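Low molecular weight protein-tyrosine-phosphatase yfkJ (PDB 4ETM) removes phosphate from phosphotyrosine residues of proteins by hydrolysis and takes part in the resistance of Bacillus subtilis to ethanol stress. Local coordinates at residues Lys126-Tyr131 with Ala138-Pro143. Sequence-based numbering, arbitrary orientation.
Sequences KRLLDY and ADVPDP
Arg127 joins the two segments through a salt bridge to Asp139, its NH1 lying 2.8 Å from OD1 of that aspartate. The guanidinium and carboxylate planes are turned 63° apart, and NH1 meets OD1 from above the carboxylate plane in a bent bond, with an N-H...O angle of 142°. A bend at chi3 (-60°) in an otherwise extended chain swings the Arg127 guanidinium round so that NE faces Asp130 while NH1 reaches Asp139. NE donates to OD1 of Asp130 at 3.2 Å on the syn side, and the other carboxylate oxygen, OD2, accepts the backbone N of Arg127. The arginine is thus shared by two carboxylates in a salt-bridge network, which should hold its rotation; OD1 of Asp139 also accepts the backbone N of Ala107, at the start of helix 107-117. Over one guanidinium face sits the methyl of Ala138, its CB 3.4 Å from NH2.

Two waters gather at the carbonyl oxygen of Ala138. One accepts from Leu129 N and donates to Ala138 O at 2.8 Å; the second donates both to Ala138 O and to Asp130 OD1.

Beneath this polar layer, Leu129 CB makes a van der Waals contact with Ala138 O at 3.6 Å. The apolar contact is looser: Leu129 CD1 approaches CG2 of Val140 at 4.1 Å, the two side chains crossing at about a right angle, and Leu128 CD2 lies farther from the same methyl, at 4.4 Å.

The contact ties the end of edge strand 125-127 and the 3-10 turn that follows to the loop carrying Asp142, the catalytic proton donor. Within that loop, Val140 O accepts NH1 of the active-site Arg31, and Asp142 is the N-cap of helix 143-146. Such an acid-bearing loop beside the phosphate-binding site is characteristic of low molecular weight tyrosine phosphatases.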
loop_
_atom_site.group_PDB
_atom_site.type_symbol
_atom_site.label_atom_id
_atom_site.label_comp_id
_atom_site.label_asym_id
_atom_site.label_seq_id
_atom_site.Cartn_x
_atom_site.Cartn_y
_atom_site.Cartn_z
ATOM N N LYS A 126 -3.026 10.230 -2.029
ATOM C CA LYS A 126 -1.632 10.397 -1.628
ATOM C C LYS A 126 -1.470 10.138 -0.127
ATOM O O LYS A 126 -2.464 10.161 0.618
ATOM C CB LYS A 126 -1.141 11.806 -1.974
ATOM C CG LYS A 126 -1.111 12.113 -3.471
ATOM C CD LYS A 126 -0.404 13.431 -3.742
ATOM C CE LYS A 126 -0.146 13.649 -5.230
ATOM N NZ LYS A 126 -1.405 13.733 -6.030
ATOM N N ARG A 127 -0.242 9.854 0.317
ATOM C CA ARG A 127 0.038 9.747 1.751
ATOM C C ARG A 127 0.171 11.135 2.385
ATOM O O ARG A 127 0.647 12.073 1.739
ATOM C CB ARG A 127 1.317 8.943 2.023
ATOM C CG ARG A 127 1.178 7.452 1.780
ATOM C CD ARG A 127 2.481 6.723 2.094
ATOM N NE ARG A 127 3.588 7.197 1.269
ATOM C CZ ARG A 127 4.769 6.592 1.212
ATOM N NH1 ARG A 127 4.984 5.500 1.938
ATOM N NH2 ARG A 127 5.734 7.069 0.429
ATOM N N LEU A 128 -0.244 11.255 3.643
ATOM C CA LEU A 128 -0.095 12.515 4.385
ATOM C C LEU A 128 1.337 13.027 4.326
ATOM O O LEU A 128 1.569 14.201 4.024
ATOM C CB LEU A 128 -0.515 12.342 5.842
ATOM C CG LEU A 128 -0.431 13.606 6.697
ATOM C CD1 LEU A 128 -1.370 14.695 6.164
ATOM C CD2 LEU A 128 -0.729 13.246 8.146
ATOM N N LEU A 129 2.306 12.158 4.607
ATOM C CA LEU A 129 3.696 12.611 4.654
ATOM C C LEU A 129 4.348 12.826 3.274
ATOM O O LEU A 129 5.499 13.269 3.197
ATOM C CB LEU A 129 4.549 11.701 5.537
ATOM C CG LEU A 129 4.067 11.611 6.984
ATOM C CD1 LEU A 129 4.967 10.659 7.765
ATOM C CD2 LEU A 129 4.060 13.004 7.607
ATOM N N ASP A 130 3.616 12.528 2.197
ATOM C CA ASP A 130 4.038 12.893 0.842
ATOM C C ASP A 130 4.086 14.428 0.738
ATOM O O ASP A 130 4.857 14.996 -0.048
ATOM C CB ASP A 130 3.092 12.304 -0.237
ATOM C CG ASP A 130 3.200 10.774 -0.377
ATOM O OD1 ASP A 130 4.139 10.163 0.177
ATOM O OD2 ASP A 130 2.338 10.175 -1.068
ATOM N N TYR A 131 3.270 15.105 1.547
ATOM C CA TYR A 131 3.226 16.567 1.529
ATOM C C TYR A 131 4.320 17.237 2.357
ATOM O O TYR A 131 4.562 18.435 2.222
ATOM C CB TYR A 131 1.863 17.069 1.984
ATOM C CG TYR A 131 0.765 16.705 1.020
ATOM C CD1 TYR A 131 0.412 17.566 -0.016
ATOM C CD2 TYR A 131 0.115 15.486 1.115
ATOM C CE1 TYR A 131 -0.589 17.235 -0.906
ATOM C CE2 TYR A 131 -0.879 15.149 0.236
ATOM C CZ TYR A 131 -1.227 16.019 -0.774
ATOM O OH TYR A 131 -2.221 15.666 -1.656
ATOM N N ALA A 138 7.881 8.240 5.713
ATOM C CA ALA A 138 6.876 8.366 4.669
ATOM C C ALA A 138 5.540 7.828 5.162
ATOM O O ALA A 138 4.482 8.177 4.640
ATOM C CB ALA A 138 7.313 7.599 3.439
ATOM N N ASP A 139 5.592 6.965 6.166
ATOM C CA ASP A 139 4.380 6.361 6.703
ATOM C C ASP A 139 4.106 6.832 8.121
ATOM O O ASP A 139 5.022 6.918 8.935
ATOM C CB ASP A 139 4.504 4.838 6.690
ATOM C CG ASP A 139 4.671 4.284 5.292
ATOM O OD1 ASP A 139 3.871 4.652 4.411
ATOM O OD2 ASP A 139 5.619 3.499 5.069
ATOM N N VAL A 140 2.846 7.113 8.429
ATOM C CA VAL A 140 2.471 7.345 9.810
ATOM C C VAL A 140 2.299 6.002 10.500
ATOM O O VAL A 140 1.434 5.218 10.100
ATOM C CB VAL A 140 1.184 8.189 9.946
ATOM C CG1 VAL A 140 0.928 8.497 11.400
ATOM C CG2 VAL A 140 1.315 9.497 9.171
ATOM N N PRO A 141 3.126 5.719 11.523
ATOM C CA PRO A 141 2.981 4.421 12.198
ATOM C C PRO A 141 1.623 4.249 12.868
ATOM O O PRO A 141 1.016 5.223 13.322
ATOM C CB PRO A 141 4.105 4.426 13.247
ATOM C CG PRO A 141 5.006 5.528 12.854
ATOM C CD PRO A 141 4.172 6.543 12.147
ATOM N N ASP A 142 1.156 3.010 12.930
ATOM C CA ASP A 142 -0.148 2.716 13.511
ATOM C C ASP A 142 0.008 2.498 15.006
ATOM O O ASP A 142 0.559 1.491 15.416
ATOM C CB ASP A 142 -0.719 1.460 12.861
ATOM C CG ASP A 142 -2.156 1.193 13.253
ATOM O OD1 ASP A 142 -2.677 1.887 14.136
ATOM O OD2 ASP A 142 -2.752 0.250 12.681
ATOM N N PRO A 143 -0.504 3.429 15.821
ATOM C CA PRO A 143 -0.353 3.369 17.278
ATOM C C PRO A 143 -1.267 2.321 17.908
ATOM O O PRO A 143 -1.079 1.971 19.073
ATOM C CB PRO A 143 -0.736 4.781 17.719
ATOM C CG PRO A 143 -1.719 5.202 16.721
ATOM C CD PRO A 143 -1.302 4.595 15.401
HETATM O O HOH W 1 2.048 9.334 5.488
HETATM O O HOH W 2 5.378 9.950 2.434
#